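Local structure of general secretion pathway protein L (Vibrio parahaemolyticus, 2W7V) at residues 15-20 with 41-46. The protein probably serves as an inner-membrane component of the type II secretion system, and its periplasmic domain forms a dimer. Sequence-based numbering, arbitrary orientation.
Sequences AALPAT and VRIHAR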
# COMPACT_ATOMS: atom_id res chain seq x y z
N ALA A 15 5.51 -5.19 2.09
CA ALA A 15 6.70 -4.91 1.24
C ALA A 15 7.01 -6.02 0.19
O ALA A 15 7.66 -5.75 -0.83
CB ALA A 15 7.91 -4.68 2.14
N ALA A 16 6.57 -7.25 0.48
CA ALA A 16 6.71 -8.41 -0.40
C ALA A 16 5.62 -8.52 -1.49
O ALA A 16 5.71 -9.36 -2.36
CB ALA A 16 6.71 -9.68 0.44
N LEU A 17 4.58 -7.70 -1.44
CA LEU A 17 3.46 -7.85 -2.33
C LEU A 17 3.71 -7.36 -3.77
O LEU A 17 3.28 -8.01 -4.73
CB LEU A 17 2.21 -7.19 -1.73
CG LEU A 17 1.53 -7.94 -0.56
CD1 LEU A 17 0.39 -7.10 0.03
CD2 LEU A 17 1.02 -9.34 -0.97
N PRO A 18 4.40 -6.22 -3.94
CA PRO A 18 4.71 -5.84 -5.31
C PRO A 18 5.53 -6.88 -6.04
O PRO A 18 5.20 -7.23 -7.18
CB PRO A 18 5.48 -4.51 -5.13
CG PRO A 18 4.88 -3.92 -3.85
CD PRO A 18 4.89 -5.18 -2.99
N ALA A 19 6.58 -7.38 -5.39
CA ALA A 19 7.44 -8.39 -6.00
C ALA A 19 6.61 -9.67 -6.23
O ALA A 19 6.74 -10.30 -7.27
CB ALA A 19 8.63 -8.64 -5.18
N THR A 20 5.72 -10.01 -5.30
CA THR A 20 4.93 -11.22 -5.47
C THR A 20 3.92 -11.13 -6.60
O THR A 20 3.86 -12.04 -7.45
CB THR A 20 4.24 -11.64 -4.15
OG1 THR A 20 5.23 -11.74 -3.12
CG2 THR A 20 3.51 -12.98 -4.29
N VAL A 41 -4.86 -5.64 3.98
CA VAL A 41 -4.59 -5.05 2.72
C VAL A 41 -5.68 -5.47 1.71
O VAL A 41 -5.99 -6.63 1.56
CB VAL A 41 -3.19 -5.50 2.25
CG1 VAL A 41 -2.81 -4.85 0.90
CG2 VAL A 41 -2.10 -5.14 3.33
N ARG A 42 -6.25 -4.49 1.02
CA ARG A 42 -7.15 -4.76 -0.08
C ARG A 42 -6.56 -4.30 -1.41
O ARG A 42 -6.09 -3.18 -1.56
CB ARG A 42 -8.48 -4.10 0.21
CG ARG A 42 -8.96 -4.38 1.64
CD ARG A 42 -10.29 -3.69 1.93
NE ARG A 42 -10.12 -2.28 2.26
CZ ARG A 42 -9.67 -1.83 3.42
NH1 ARG A 42 -9.32 -2.67 4.39
NH2 ARG A 42 -9.56 -0.53 3.62
N ILE A 43 -6.58 -5.19 -2.38
CA ILE A 43 -5.96 -5.03 -3.67
C ILE A 43 -6.97 -5.13 -4.79
O ILE A 43 -7.68 -6.10 -4.86
CB ILE A 43 -4.95 -6.19 -3.88
CG1 ILE A 43 -3.82 -6.15 -2.82
CG2 ILE A 43 -4.33 -6.09 -5.26
CD1 ILE A 43 -3.03 -7.46 -2.67
N HIS A 44 -7.04 -4.16 -5.68
CA HIS A 44 -7.78 -4.34 -6.90
C HIS A 44 -6.79 -4.57 -8.03
O HIS A 44 -5.73 -3.99 -8.02
CB HIS A 44 -8.70 -3.16 -7.23
CG HIS A 44 -9.70 -2.85 -6.15
ND1 HIS A 44 -10.44 -1.68 -6.15
CD2 HIS A 44 -10.04 -3.52 -5.03
CE1 HIS A 44 -11.21 -1.66 -5.06
NE2 HIS A 44 -10.99 -2.77 -4.38
N ALA A 45 -7.14 -5.46 -8.96
CA ALA A 45 -6.32 -5.77 -10.13
C ALA A 45 -7.20 -6.10 -11.34
O ALA A 45 -8.41 -6.29 -11.24
CB ALA A 45 -5.34 -6.94 -9.82
N ARG A 46 -6.58 -6.14 -12.51
CA ARG A 46 -7.27 -6.52 -13.75
C ARG A 46 -6.36 -7.31 -14.67
O ARG A 46 -5.14 -7.23 -14.62
CB ARG A 46 -7.76 -5.28 -14.49
CG ARG A 46 -6.65 -4.33 -14.81
CD ARG A 46 -7.17 -3.15 -15.51
NE ARG A 46 -6.13 -2.15 -15.72
CZ ARG A 46 -6.23 -1.15 -16.59
NH1 ARG A 46 -7.29 -1.04 -17.39
NH2 ARG A 46 -5.23 -0.28 -16.71
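Leu17 rests one methyl, CD1, on Val41 and Ile43. This is a small, buried, wholly apolar contact between helix 17-22 and strand 40-47. After the short helix 8-13, the chain runs helix 17-22, two strands, helix 51-61, two strands, with an antiparallel sheet in the order 28-35, 40-47, 78-86, 64-73. That order is consistent with a circularly permuted ferredoxin-like fold, and the contact joins helix 17-22 to an inner strand of the sheet.

Leu17 CD1 lies 4.0 Å from Val41 CG1. The two side chains pass alongside one another in opposite directions. The same Leu17 CD1 is 4.4 Å from Ile43 CD1, the end methyl of that chain, so a single leucine methyl bridges two strand residues. Val41 CG1 and Ile43 CD1 also lie 4.4 Å apart, which closes a triangle of methyl groups. The backbones stay well separated, with Leu17 CA and Val41 CA 9.9 Å apart, and the side chains span the distance.

Torsions set up this reach. Leu17 keeps CG opposite its carbonyl carbon, and CD1 continues the extended chain (chi2 174°) and meets the two strand methyls. Val41 holds CG1 opposite its backbone N (chi1 -178°), which presents this branch to the leucine.

Further out, Leu17 also touches Leu84 of strand 78-86 and Leu60 of helix 51-61. Val41 pairs through backbone hydrogen bonds with Leu84, and Ile43 with Phe82, which fixes their place in the sheet. Pro18, one residue on, packs against Leu14 of the second subunit.

The helical turn carrying Leu17 is tied by Thr20. Its backbone N donates to Ala16 O at 3.0 Å, and its OG1 donates to the same oxygen from the opposite face of the carbonyl plane.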